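Local coordinates for uncharacterized protein (PDB 4QXZ), which is of unknown function but folds as a beta-barrel core resembling type VI secretion system proteins, joined to a pair of helices, at residues 132-137 / 157-162; 70-75 / 112-117; 28-33 / 38-43; 48-51 / 57-60. One frame throughout, in Å; residues are numbered along the deposited sequence.

Contact 1 of 4, residues 132-137 / 157-162; sequences LEQLID and PKLKDE
Gln134 and Lys160 carry this contact through a single hydrogen bond, in which the backbone N of Lys160 donates to Gln134 OE1 over 2.8 Å. The bond is fairly straight at nitrogen, 164°, while on the acceptor side the donor stands 33° out of the carbonyl plane of the amide. Gln134 reaches it with a stretched chain: CG is set anti to the backbone N (chi1 -175°) and the next torsion is also extended, which carries the amide from helix 127-137 across to the loop.

Van der Waals contacts gather round the same oxygen. Lys160 CB lies 3.3 Å from Gln134 OE1 and also touches CD, the two side chains crossing at about a right angle. Leu159 meets the oxygen as well, with CD2 3.7 Å from Gln134 OE1, and its buried side chain packs on Ser130 and Tyr127, about one and two turns before Gln134.

The helix belongs to the two-helix pair that accompanies the beta-barrel core; Leu135, on the same turn as Gln134, packs against Leu145 and Met152 of helix 142-155. Residues 157-162 follow that second helix and return alongside the first, ending in a short 3-10 segment.

Residues 157-162 also make several ionic pairs. The ammonium of Lys160, its chain bent at chi3, forms a salt bridge with Asp138, the residue after 132-137, and Asp161 pairs with Arg124. Within the loop, Leu159 N donates a weak hydrogen bond to Glu162 OE2, at 3.4 Å, and Lys158 NZ makes a long salt bridge to the same carboxylate oxygen.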
loop_
_atom_site.group_PDB
_atom_site.type_symbol
_atom_site.label_atom_id
_atom_site.label_comp_id
_atom_site.label_asym_id
_atom_site.label_seq_id
_atom_site.Cartn_x
_atom_site.Cartn_y
_atom_site.Cartn_z
ATOM N N LEU A 132 -25.197 -16.872 18.996
ATOM C CA LEU A 132 -25.993 -17.198 20.172
ATOM C C LEU A 132 -26.303 -18.699 20.247
ATOM O O LEU A 132 -26.247 -19.299 21.310
ATOM C CB LEU A 132 -27.300 -16.402 20.186
ATOM C CG LEU A 132 -28.187 -16.600 21.425
ATOM C CD1 LEU A 132 -27.414 -16.292 22.697
ATOM C CD2 LEU A 132 -29.483 -15.771 21.357
ATOM N N GLU A 133 -26.649 -19.294 19.122
ATOM C CA GLU A 133 -26.966 -20.712 19.100
ATOM C C GLU A 133 -25.782 -21.557 19.555
ATOM O O GLU A 133 -25.947 -22.486 20.340
ATOM C CB GLU A 133 -27.413 -21.152 17.705
ATOM C CG GLU A 133 -27.885 -22.586 17.659
ATOM C CD GLU A 133 -28.141 -23.050 16.256
ATOM O OE1 GLU A 133 -29.311 -23.023 15.839
ATOM O OE2 GLU A 133 -27.173 -23.435 15.569
ATOM N N GLN A 134 -24.585 -21.219 19.078
ATOM C CA GLN A 134 -23.377 -21.880 19.543
ATOM C C GLN A 134 -23.137 -21.753 21.062
ATOM O O GLN A 134 -22.859 -22.752 21.725
ATOM C CB GLN A 134 -22.171 -21.336 18.808
ATOM C CG GLN A 134 -20.901 -22.082 19.158
ATOM C CD GLN A 134 -19.720 -21.543 18.415
ATOM O OE1 GLN A 134 -19.679 -21.589 17.204
ATOM N NE2 GLN A 134 -18.765 -21.009 19.139
ATOM N N LEU A 135 -23.223 -20.536 21.594
ATOM C CA LEU A 135 -22.918 -20.274 23.016
ATOM C C LEU A 135 -23.888 -20.999 23.948
ATOM O O LEU A 135 -23.491 -21.511 24.996
ATOM C CB LEU A 135 -22.916 -18.764 23.308
ATOM C CG LEU A 135 -21.776 -17.989 22.618
ATOM C CD1 LEU A 135 -21.889 -16.502 22.903
ATOM C CD2 LEU A 135 -20.389 -18.504 23.044
ATOM N N ILE A 136 -25.152 -21.057 23.548
ATOM C CA ILE A 136 -26.166 -21.746 24.342
ATOM C C ILE A 136 -25.950 -23.263 24.300
ATOM O O ILE A 136 -26.012 -23.923 25.332
ATOM C CB ILE A 136 -27.597 -21.334 23.911
ATOM C CG1 ILE A 136 -27.897 -19.921 24.453
ATOM C CG2 ILE A 136 -28.628 -22.323 24.430
ATOM C CD1 ILE A 136 -29.178 -19.288 23.950
ATOM N N ASP A 137 -25.645 -23.798 23.117
ATOM C CA ASP A 137 -25.302 -25.216 22.965
ATOM C C ASP A 137 -24.053 -25.602 23.742
ATOM O O ASP A 137 -23.820 -26.775 23.953
ATOM C CB ASP A 137 -25.056 -25.574 21.495
ATOM C CG ASP A 137 -26.317 -25.538 20.648
ATOM O OD1 ASP A 137 -27.350 -24.975 21.095
ATOM O OD2 ASP A 137 -26.253 -26.058 19.507
ATOM N N PRO A 157 -15.192 -14.301 15.820
ATOM C CA PRO A 157 -14.477 -15.542 15.507
ATOM C C PRO A 157 -15.239 -16.414 14.498
ATOM O O PRO A 157 -16.477 -16.318 14.400
ATOM C CB PRO A 157 -14.362 -16.248 16.869
ATOM C CG PRO A 157 -15.379 -15.604 17.753
ATOM C CD PRO A 157 -15.577 -14.203 17.238
ATOM N N LYS A 158 -14.501 -17.218 13.733
ATOM C CA LYS A 158 -15.109 -18.296 12.941
ATOM C C LYS A 158 -15.890 -19.179 13.877
ATOM O O LYS A 158 -15.440 -19.491 14.988
ATOM C CB LYS A 158 -14.083 -19.157 12.174
ATOM C CG LYS A 158 -13.582 -18.516 10.885
ATOM C CD LYS A 158 -13.546 -19.496 9.715
ATOM C CE LYS A 158 -13.414 -18.786 8.362
ATOM N NZ LYS A 158 -14.645 -18.030 7.979
ATOM N N LEU A 159 -17.069 -19.568 13.416
ATOM C CA LEU A 159 -17.982 -20.347 14.221
ATOM C C LEU A 159 -17.647 -21.832 14.134
ATOM O O LEU A 159 -17.054 -22.293 13.146
ATOM C CB LEU A 159 -19.425 -20.043 13.815
ATOM C CG LEU A 159 -19.900 -18.607 14.081
ATOM C CD1 LEU A 159 -21.281 -18.290 13.542
ATOM C CD2 LEU A 159 -19.836 -18.255 15.554
ATOM N N LYS A 160 -17.994 -22.548 15.205
ATOM C CA LYS A 160 -17.711 -23.989 15.343
ATOM C C LYS A 160 -18.225 -24.796 14.144
ATOM O O LYS A 160 -17.604 -25.768 13.741
ATOM C CB LYS A 160 -18.307 -24.532 16.647
ATOM C CG LYS A 160 -17.509 -25.656 17.284
ATOM C CD LYS A 160 -17.929 -25.898 18.733
ATOM C CE LYS A 160 -17.187 -24.971 19.688
ATOM N NZ LYS A 160 -17.629 -25.185 21.097
ATOM N N ASP A 161 -19.328 -24.363 13.541
ATOM C CA ASP A 161 -19.865 -25.077 12.381
ATOM C C ASP A 161 -19.018 -24.940 11.109
ATOM O O ASP A 161 -19.384 -25.476 10.060
ATOM C CB ASP A 161 -21.328 -24.685 12.103
ATOM C CG ASP A 161 -21.506 -23.217 11.768
ATOM O OD1 ASP A 161 -20.522 -22.450 11.747
ATOM O OD2 ASP A 161 -22.666 -22.817 11.541
ATOM N N GLU A 162 -17.896 -24.230 11.191
ATOM C CA GLU A 162 -16.992 -24.110 10.052
ATOM C C GLU A 162 -15.669 -24.847 10.262
ATOM O O GLU A 162 -14.874 -24.900 9.338
ATOM C CB GLU A 162 -16.726 -22.629 9.722
ATOM C CG GLU A 162 -17.830 -21.967 8.893
ATOM C CD GLU A 162 -17.926 -20.443 9.068
ATOM O OE1 GLU A 162 -18.566 -19.799 8.207
ATOM O OE2 GLU A 162 -17.396 -19.874 10.059
#

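Contact 2 of 4, residues 70-75 / 112-117; sequences ETFKEY and MSIVFE
Phe72 alone of residues 70-75 touches residues 112-117, meeting Met112, Ile114 and Phe116. At its root, Phe72 CB touches the terminal methyl of Met112, with CE 4.1 Å away, and lies at a similar distance from Ile114 CD1. Met112 delivers that methyl through a chain bent at its last torsion (chi3 -72°), which turns CE toward the helix.

One bond further out, Phe72 CG is 3.7 Å from Ile114 CD1. The same methyl also lies against CD1 and CD2 of the ring, so it sits over one face, displaced toward the CG end. This is a CH-pi contact, with Ile114 CD1 3.8 Å from the Phe72 ring centroid and 17° off the ring normal. Ile114 holds CG1 anti to its carbonyl carbon and continues extended, presenting CD1 to the ring at about a right angle.

The helix packs here against the beta-barrel core; the axes of 70-75 and 112-117 pass 10.9 Å apart, at 29°. Met112, Ile114 and Phe116 are every second residue of the strand: Met112 and Ile114 point to the helix, and Phe116 brings the end of its ring to it. All three are buried, as is Phe72.

Toward the tip of the ring, Phe72 CE2 approaches Phe116 CZ to 3.8 Å and Phe116 CE2 slightly less closely. Phe72 CE2 comes in at the edge of the Phe116 ring, near its plane. Elsewhere the Phe72 ring meets Tyr41 edge-to-face, while Ile114 packs on Ile64 and Val102 of the two flanking strands.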
loop_
_atom_site.group_PDB
_atom_site.type_symbol
_atom_site.label_atom_id
_atom_site.label_comp_id
_atom_site.label_asym_id
_atom_site.label_seq_id
_atom_site.Cartn_x
_atom_site.Cartn_y
_atom_site.Cartn_z
ATOM N N GLU A 70 8.596 -17.182 18.451
ATOM C CA GLU A 70 8.232 -18.591 18.725
ATOM C C GLU A 70 6.787 -18.874 18.338
ATOM O O GLU A 70 6.489 -19.899 17.713
ATOM C CB GLU A 70 8.430 -18.989 20.198
ATOM C CG GLU A 70 9.680 -18.447 20.876
ATOM C CD GLU A 70 10.964 -18.758 20.131
ATOM O OE1 GLU A 70 11.078 -19.887 19.600
ATOM O OE2 GLU A 70 11.855 -17.870 20.094
ATOM N N THR A 71 5.890 -17.969 18.720
ATOM C CA THR A 71 4.476 -18.122 18.388
ATOM C C THR A 71 4.357 -18.387 16.879
ATOM O O THR A 71 3.799 -19.406 16.462
ATOM C CB THR A 71 3.630 -16.892 18.845
ATOM O OG1 THR A 71 3.718 -16.744 20.265
ATOM C CG2 THR A 71 2.158 -17.059 18.503
ATOM N N PHE A 72 4.946 -17.509 16.070
ATOM C CA PHE A 72 4.775 -17.588 14.620
ATOM C C PHE A 72 5.544 -18.726 13.968
ATOM O O PHE A 72 5.118 -19.249 12.925
ATOM C CB PHE A 72 5.098 -16.245 13.962
ATOM C CG PHE A 72 4.034 -15.211 14.195
ATOM C CD1 PHE A 72 4.112 -14.346 15.259
ATOM C CD2 PHE A 72 2.924 -15.158 13.378
ATOM C CE1 PHE A 72 3.126 -13.413 15.493
ATOM C CE2 PHE A 72 1.929 -14.233 13.602
ATOM C CZ PHE A 72 2.029 -13.357 14.667
ATOM N N LYS A 73 6.662 -19.109 14.584
ATOM C CA LYS A 73 7.423 -20.270 14.146
ATOM C C LYS A 73 6.573 -21.510 14.357
ATOM O O LYS A 73 6.483 -22.352 13.469
ATOM C CB LYS A 73 8.756 -20.381 14.903
ATOM C CG LYS A 73 9.729 -21.418 14.350
ATOM C CD LYS A 73 10.182 -21.067 12.938
ATOM C CE LYS A 73 11.232 -22.027 12.398
ATOM N NZ LYS A 73 10.671 -23.393 12.222
ATOM N N GLU A 74 5.922 -21.608 15.513
ATOM C CA GLU A 74 5.017 -22.735 15.766
ATOM C C GLU A 74 3.780 -22.725 14.856
ATOM O O GLU A 74 3.276 -23.797 14.527
ATOM C CB GLU A 74 4.576 -22.800 17.233
ATOM C CG GLU A 74 3.717 -24.030 17.536
ATOM C CD GLU A 74 3.302 -24.156 18.995
ATOM O OE1 GLU A 74 3.187 -23.110 19.682
ATOM O OE2 GLU A 74 3.079 -25.308 19.447
ATOM N N TYR A 75 3.276 -21.543 14.481
ATOM C CA TYR A 75 2.160 -21.464 13.526
ATOM C C TYR A 75 2.566 -21.998 12.166
ATOM O O TYR A 75 1.792 -22.688 11.496
ATOM C CB TYR A 75 1.643 -20.019 13.355
ATOM C CG TYR A 75 0.867 -19.461 14.536
ATOM C CD1 TYR A 75 0.110 -20.297 15.358
ATOM C CD2 TYR A 75 0.876 -18.100 14.819
ATOM C CE1 TYR A 75 -0.607 -19.805 16.423
ATOM C CE2 TYR A 75 0.145 -17.595 15.877
ATOM C CZ TYR A 75 -0.589 -18.464 16.676
ATOM O OH TYR A 75 -1.309 -18.021 17.754
ATOM N N MET A 112 11.044 -9.042 13.222
ATOM C CA MET A 112 10.862 -10.119 12.289
ATOM C C MET A 112 9.935 -9.704 11.173
ATOM O O MET A 112 9.103 -8.869 11.337
ATOM C CB MET A 112 10.357 -11.371 12.992
ATOM C CG MET A 112 9.052 -11.244 13.726
ATOM S SD MET A 112 8.752 -12.478 14.927
ATOM C CE MET A 112 8.448 -13.797 13.914
ATOM N N SER A 113 10.118 -10.299 10.018
ATOM C CA SER A 113 9.258 -10.083 8.863
ATOM C C SER A 113 8.493 -11.373 8.518
ATOM O O SER A 113 9.087 -12.437 8.314
ATOM C CB SER A 113 10.096 -9.635 7.672
ATOM O OG SER A 113 9.457 -10.008 6.476
ATOM N N ILE A 114 7.171 -11.268 8.443
ATOM C CA ILE A 114 6.332 -12.434 8.236
ATOM C C ILE A 114 5.415 -12.223 7.057
ATOM O O ILE A 114 4.676 -11.236 7.015
ATOM C CB ILE A 114 5.454 -12.730 9.465
ATOM C CG1 ILE A 114 6.289 -12.691 10.743
ATOM C CG2 ILE A 114 4.783 -14.085 9.314
ATOM C CD1 ILE A 114 5.457 -12.655 11.995
ATOM N N VAL A 115 5.458 -13.173 6.123
ATOM C CA VAL A 115 4.555 -13.226 4.979
ATOM C C VAL A 115 3.455 -14.245 5.279
ATOM O O VAL A 115 3.752 -15.363 5.705
ATOM C CB VAL A 115 5.337 -13.637 3.711
ATOM C CG1 VAL A 115 4.401 -13.884 2.527
ATOM C CG2 VAL A 115 6.371 -12.567 3.356
ATOM N N PHE A 116 2.195 -13.866 5.071
ATOM C CA PHE A 116 1.057 -14.798 5.226
ATOM C C PHE A 116 0.378 -15.032 3.909
ATOM O O PHE A 116 0.274 -14.114 3.116
ATOM C CB PHE A 116 -0.027 -14.233 6.149
ATOM C CG PHE A 116 0.469 -13.827 7.500
ATOM C CD1 PHE A 116 1.173 -12.656 7.664
ATOM C CD2 PHE A 116 0.212 -14.610 8.602
ATOM C CE1 PHE A 116 1.626 -12.284 8.905
ATOM C CE2 PHE A 116 0.659 -14.255 9.845
ATOM C CZ PHE A 116 1.369 -13.086 10.000
ATOM N N GLU A 117 -0.136 -16.245 3.713
ATOM C CA GLU A 117 -1.022 -16.551 2.586
ATOM C C GLU A 117 -2.478 -16.380 3.031
ATOM O O GLU A 117 -2.947 -17.103 3.894
ATOM C CB GLU A 117 -0.790 -17.986 2.104
ATOM C CG GLU A 117 -1.519 -18.339 0.808
ATOM C CD GLU A 117 -1.617 -19.850 0.567
ATOM O OE1 GLU A 117 -0.553 -20.523 0.597
ATOM O OE2 GLU A 117 -2.752 -20.363 0.342
#

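Contact 3 of 4, residues 28-33 / 38-43; sequences RFQIVN and IIEYEL
The Arg28 guanidinium meets the Glu40 carboxylate at its edge, the two planes only 25° apart. The grip is side-on: Arg28 NE donates to Glu40 OE2 at 3.1 Å, and Arg28 NH2 to Glu40 OE1 at 2.9 Å, the latter on the syn lone pair. The Gln30 amide stands steeply to the carboxylate, and its NE2 donates a hydrogen bond to Glu40 OE1, 3.0 Å, from above the carboxylate plane. Behind the amide, Ile38 CG2 rests against Gln30 CD.

On the other face of the sheet, the Phe29 and Tyr41 rings lie side by side and point the same way, with Phe29 CD2 3.8 Å from Tyr41 CD1. At the edge of the Tyr41 ring, near its plane, comes Ile31 CG1, 3.9 Å from Tyr41 CE1. Leu43 CD2 packs on Phe29 CB.

The backbones form an antiparallel beta hairpin. Ile31 and Ile39 are a hydrogen-bonded pair, Ile31 N to Ile39 O and Ile39 N to Ile31 O both 2.8 Å. Nearer Leu43 the strands part, and a water accepts from Phe29 N and lies 2.8 Å from Glu40 OE2.

The hairpin is thus two-sided: Phe29, Ile31 and Tyr41 are buried on one side, where Phe29 meets Phe116, while Ile39 on the same side is exposed. On the other, two donors on Glu40 OE1 and a third on OE2 fix the carboxylate's rotation and would probably favour its charged form.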
loop_
_atom_site.group_PDB
_atom_site.type_symbol
_atom_site.label_atom_id
_atom_site.label_comp_id
_atom_site.label_asym_id
_atom_site.label_seq_id
_atom_site.Cartn_x
_atom_site.Cartn_y
_atom_site.Cartn_z
ATOM N N ARG A 28 -3.090 -2.108 10.909
ATOM C CA ARG A 28 -3.335 -2.893 12.126
ATOM C C ARG A 28 -3.481 -4.363 11.832
ATOM O O ARG A 28 -4.035 -4.769 10.799
ATOM C CB ARG A 28 -4.576 -2.422 12.876
ATOM C CG ARG A 28 -4.488 -0.988 13.358
ATOM C CD ARG A 28 -5.779 -0.562 14.009
ATOM N NE ARG A 28 -6.015 -1.255 15.264
ATOM C CZ ARG A 28 -7.062 -1.022 16.043
ATOM N NH1 ARG A 28 -7.979 -0.125 15.690
ATOM N NH2 ARG A 28 -7.193 -1.691 17.172
ATOM N N PHE A 29 -3.006 -5.167 12.773
ATOM C CA PHE A 29 -3.008 -6.603 12.594
ATOM C C PHE A 29 -3.477 -7.263 13.861
ATOM O O PHE A 29 -2.974 -6.949 14.932
ATOM C CB PHE A 29 -1.613 -7.088 12.255
ATOM C CG PHE A 29 -1.531 -8.572 12.083
ATOM C CD1 PHE A 29 -2.186 -9.193 11.025
ATOM C CD2 PHE A 29 -0.810 -9.351 12.971
ATOM C CE1 PHE A 29 -2.134 -10.569 10.867
ATOM C CE2 PHE A 29 -0.735 -10.721 12.812
ATOM C CZ PHE A 29 -1.395 -11.336 11.759
ATOM N N GLN A 30 -4.436 -8.173 13.745
ATOM C CA GLN A 30 -4.934 -8.897 14.907
ATOM C C GLN A 30 -5.161 -10.359 14.578
ATOM O O GLN A 30 -5.452 -10.705 13.417
ATOM C CB GLN A 30 -6.258 -8.309 15.366
ATOM C CG GLN A 30 -6.258 -6.815 15.634
ATOM C CD GLN A 30 -7.645 -6.289 15.955
ATOM O OE1 GLN A 30 -8.641 -6.785 15.428
ATOM N NE2 GLN A 30 -7.720 -5.283 16.831
ATOM N N ILE A 31 -5.063 -11.206 15.604
ATOM C CA ILE A 31 -5.384 -12.636 15.495
ATOM C C ILE A 31 -6.435 -12.951 16.535
ATOM O O ILE A 31 -6.328 -12.521 17.712
ATOM C CB ILE A 31 -4.163 -13.533 15.725
ATOM C CG1 ILE A 31 -3.026 -13.113 14.773
ATOM C CG2 ILE A 31 -4.526 -15.010 15.519
ATOM C CD1 ILE A 31 -1.950 -14.157 14.569
ATOM N N VAL A 32 -7.458 -13.650 16.094
ATOM C CA VAL A 32 -8.602 -13.969 16.903
ATOM C C VAL A 32 -8.746 -15.452 17.106
ATOM O O VAL A 32 -8.661 -16.204 16.179
ATOM C CB VAL A 32 -9.861 -13.473 16.225
ATOM C CG1 VAL A 32 -11.026 -13.501 17.169
ATOM C CG2 VAL A 32 -9.654 -12.074 15.760
ATOM N N ASN A 33 -8.936 -15.862 18.336
ATOM C CA ASN A 33 -9.209 -17.250 18.659
ATOM C C ASN A 33 -10.687 -17.617 18.764
ATOM O O ASN A 33 -11.535 -16.834 18.507
ATOM C CB ASN A 33 -8.404 -17.671 19.890
ATOM C CG ASN A 33 -9.008 -17.221 21.174
ATOM O OD1 ASN A 33 -10.022 -16.592 21.197
ATOM N ND2 ASN A 33 -8.367 -17.531 22.245
ATOM N N ILE A 38 -8.851 -11.313 21.050
ATOM C CA ILE A 38 -7.973 -10.665 20.096
ATOM C C ILE A 38 -6.590 -10.590 20.686
ATOM O O ILE A 38 -6.426 -10.103 21.793
ATOM C CB ILE A 38 -8.430 -9.220 19.797
ATOM C CG1 ILE A 38 -9.744 -9.230 19.017
ATOM C CG2 ILE A 38 -7.368 -8.460 18.996
ATOM C CD1 ILE A 38 -10.452 -7.890 18.945
ATOM N N ILE A 39 -5.594 -11.050 19.943
ATOM C CA ILE A 39 -4.234 -10.572 20.174
ATOM C C ILE A 39 -3.867 -9.609 19.028
ATOM O O ILE A 39 -3.899 -9.995 17.853
ATOM C CB ILE A 39 -3.212 -11.712 20.296
ATOM C CG1 ILE A 39 -3.554 -12.612 21.480
ATOM C CG2 ILE A 39 -1.809 -11.158 20.512
ATOM C CD1 ILE A 39 -2.660 -13.842 21.569
ATOM N N GLU A 40 -3.542 -8.363 19.387
ATOM C CA GLU A 40 -3.110 -7.366 18.427
ATOM C C GLU A 40 -1.595 -7.226 18.464
ATOM O O GLU A 40 -1.001 -7.093 19.528
ATOM C CB GLU A 40 -3.757 -5.985 18.705
ATOM C CG GLU A 40 -3.226 -4.893 17.762
ATOM C CD GLU A 40 -4.206 -3.773 17.447
ATOM O OE1 GLU A 40 -5.363 -3.802 17.908
ATOM O OE2 GLU A 40 -3.803 -2.849 16.713
ATOM N N TYR A 41 -0.968 -7.216 17.297
ATOM C CA TYR A 41 0.478 -7.003 17.228
ATOM C C TYR A 41 0.773 -5.631 16.641
ATOM O O TYR A 41 0.217 -5.256 15.617
ATOM C CB TYR A 41 1.142 -8.105 16.408
ATOM C CG TYR A 41 0.899 -9.475 16.985
ATOM C CD1 TYR A 41 -0.242 -10.192 16.662
ATOM C CD2 TYR A 41 1.801 -10.052 17.864
ATOM C CE1 TYR A 41 -0.474 -11.447 17.192
ATOM C CE2 TYR A 41 1.576 -11.310 18.398
ATOM C CZ TYR A 41 0.434 -11.999 18.059
ATOM O OH TYR A 41 0.198 -13.244 18.583
ATOM N N GLU A 42 1.648 -4.894 17.304
ATOM C CA GLU A 42 2.037 -3.560 16.869
ATOM C C GLU A 42 2.955 -3.639 15.627
ATOM O O GLU A 42 4.036 -4.250 15.657
ATOM C CB GLU A 42 2.716 -2.809 18.031
ATOM C CG GLU A 42 3.317 -1.441 17.698
ATOM C CD GLU A 42 2.284 -0.359 17.404
ATOM O OE1 GLU A 42 1.065 -0.644 17.470
ATOM O OE2 GLU A 42 2.700 0.786 17.110
ATOM N N LEU A 43 2.511 -2.980 14.557
ATOM C CA LEU A 43 3.168 -3.033 13.269
ATOM C C LEU A 43 4.300 -2.031 13.170
ATOM O O LEU A 43 4.124 -0.847 13.482
ATOM C CB LEU A 43 2.143 -2.791 12.151
ATOM C CG LEU A 43 1.039 -3.855 11.962
ATOM C CD1 LEU A 43 0.214 -3.576 10.726
ATOM C CD2 LEU A 43 1.612 -5.248 11.843
HETATM O O HOH W 1 -1.867 -3.753 14.954
#

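Contact 4 of 4, residues 48-51 / 57-60; sequences IINK and GWLL
Trp58 and Asn50 form a flat stack across this antiparallel hairpin, the amide and indole planes only 19° apart. Asn50 CB sits over one face of the indole in a CH-pi contact, 3.6 Å from the centroid of the Trp58 six-membered ring and 13° off its normal. Asn50 sets CG anti to its backbone N, which lays the amide over the outer part of the ring, with ND2 3.8 Å from Trp58 CZ2.

Apolar contacts extend this face along the strands. Ile48 CG1 approaches Trp58 CE3 to 4.0 Å, and Ile48 CB meets Leu60 CD1. On the reverse face, the aliphatic part of Lys51 runs past Leu59, its CD 4.0 Å from Leu59 CB, before the bent chain leads its end away.

Backbone hydrogen bonds hold the register. Ile49 and Leu59 are a hydrogen-bonded pair, with Ile49 N to Leu59 O at 2.8 Å and Leu59 N to Ile49 O at 3.0 Å. Nearer the turn, Lys51 N donates to Gly57 O with a bent angle of 131°. Gly57 has a positive phi, a conformation open mainly to glycine.

Strands 45-51 and 57-65 occupy the middle of a run in the barrel sheet: Ile48 bonds to Phe24 of strand 23-32 and Asn50 to Lys22 just before it, while Trp58 and Leu60 bond to strand 111-121. The Trp58 ring also meets Phe98 edge-to-face, and Leu60 packs inward on Phe29 and Phe116.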
loop_
_atom_site.group_PDB
_atom_site.type_symbol
_atom_site.label_atom_id
_atom_site.label_comp_id
_atom_site.label_asym_id
_atom_site.label_seq_id
_atom_site.Cartn_x
_atom_site.Cartn_y
_atom_site.Cartn_z
ATOM N N ILE A 48 -0.406 -5.337 2.096
ATOM C CA ILE A 48 -1.185 -6.495 1.670
ATOM C C ILE A 48 -1.560 -6.360 0.188
ATOM O O ILE A 48 -2.081 -5.327 -0.232
ATOM C CB ILE A 48 -2.413 -6.707 2.594
ATOM C CG1 ILE A 48 -3.174 -7.966 2.212
ATOM C CG2 ILE A 48 -3.346 -5.512 2.589
ATOM C CD1 ILE A 48 -4.201 -8.389 3.253
ATOM N N ILE A 49 -1.283 -7.397 -0.600
ATOM C CA ILE A 49 -1.518 -7.346 -2.048
ATOM C C ILE A 49 -2.613 -8.318 -2.491
ATOM O O ILE A 49 -2.612 -9.496 -2.132
ATOM C CB ILE A 49 -0.256 -7.705 -2.882
ATOM C CG1 ILE A 49 1.054 -7.276 -2.207
ATOM C CG2 ILE A 49 -0.345 -7.062 -4.261
ATOM C CD1 ILE A 49 2.280 -7.939 -2.822
ATOM N N ASN A 50 -3.536 -7.825 -3.300
ATOM C CA ASN A 50 -4.540 -8.684 -3.905
ATOM C C ASN A 50 -3.933 -9.407 -5.104
ATOM O O ASN A 50 -3.740 -8.795 -6.146
ATOM C CB ASN A 50 -5.733 -7.833 -4.336
ATOM C CG ASN A 50 -6.817 -8.634 -5.036
ATOM O OD1 ASN A 50 -6.658 -9.820 -5.350
ATOM N ND2 ASN A 50 -7.932 -7.973 -5.295
ATOM N N LYS A 51 -3.619 -10.680 -4.952
ATOM C CA LYS A 51 -3.107 -11.478 -6.037
ATOM C C LYS A 51 -4.122 -12.234 -6.865
ATOM O O LYS A 51 -4.072 -13.424 -6.928
ATOM C CB LYS A 51 -2.128 -12.498 -5.506
ATOM C CG LYS A 51 -0.913 -11.886 -4.844
ATOM C CD LYS A 51 0.082 -12.939 -4.389
ATOM C CE LYS A 51 0.800 -13.607 -5.550
ATOM N NZ LYS A 51 1.745 -12.720 -6.311
ATOM N N GLY A 57 -5.129 -15.526 -3.961
ATOM C CA GLY A 57 -5.685 -14.889 -2.787
ATOM C C GLY A 57 -5.015 -13.553 -2.538
ATOM O O GLY A 57 -4.970 -12.694 -3.425
ATOM N N TRP A 58 -4.524 -13.365 -1.316
ATOM C CA TRP A 58 -3.842 -12.132 -0.949
ATOM C C TRP A 58 -2.564 -12.467 -0.202
ATOM O O TRP A 58 -2.456 -13.535 0.402
ATOM C CB TRP A 58 -4.715 -11.267 -0.045
ATOM C CG TRP A 58 -6.036 -10.902 -0.576
ATOM C CD1 TRP A 58 -7.048 -11.738 -0.895
ATOM C CD2 TRP A 58 -6.522 -9.572 -0.805
ATOM N NE1 TRP A 58 -8.136 -11.020 -1.337
ATOM C CE2 TRP A 58 -7.839 -9.687 -1.294
ATOM C CE3 TRP A 58 -5.962 -8.291 -0.660
ATOM C CZ2 TRP A 58 -8.618 -8.571 -1.630
ATOM C CZ3 TRP A 58 -6.736 -7.176 -0.985
ATOM C CH2 TRP A 58 -8.054 -7.327 -1.465
ATOM N N LEU A 59 -1.606 -11.545 -0.235
ATOM C CA LEU A 59 -0.321 -11.743 0.425
ATOM C C LEU A 59 -0.124 -10.612 1.400
ATOM O O LEU A 59 -0.194 -9.453 1.005
ATOM C CB LEU A 59 0.805 -11.746 -0.603
ATOM C CG LEU A 59 2.046 -12.585 -0.282
ATOM C CD1 LEU A 59 1.694 -14.042 0.009
ATOM C CD2 LEU A 59 3.023 -12.500 -1.448
ATOM N N LEU A 60 0.079 -10.951 2.672
ATOM C CA LEU A 60 0.278 -9.949 3.720
ATOM C C LEU A 60 1.709 -10.065 4.181
ATOM O O LEU A 60 2.160 -11.163 4.516
ATOM C CB LEU A 60 -0.674 -10.175 4.901
ATOM C CG LEU A 60 -0.425 -9.374 6.209
ATOM C CD1 LEU A 60 -0.713 -7.902 5.995
ATOM C CD2 LEU A 60 -1.234 -9.898 7.396
#

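How the contacts relate
From the N terminus, contact 3 closes the first hairpin, and contact 4 closes the next one, 48-51 with 57-60. Contact 2 then joins helix 69-77 to strand 111-121 across a longer loop that holds mostly strand. Contact 1 comes last, bringing the tail after helix 142-155 back to helix 127-137. All four follow in series, none enclosing or crossing another. Contacts 2, 3 and 4 meet within the barrel: Phe29 touches both Phe116 and Leu60, and strands 57-65 and 111-121 are sheet neighbours. Contact 1 belongs to the helix pair, about 27 Å between centres from contact 2, and touches contact 3 where Pro157 packs on Asn33.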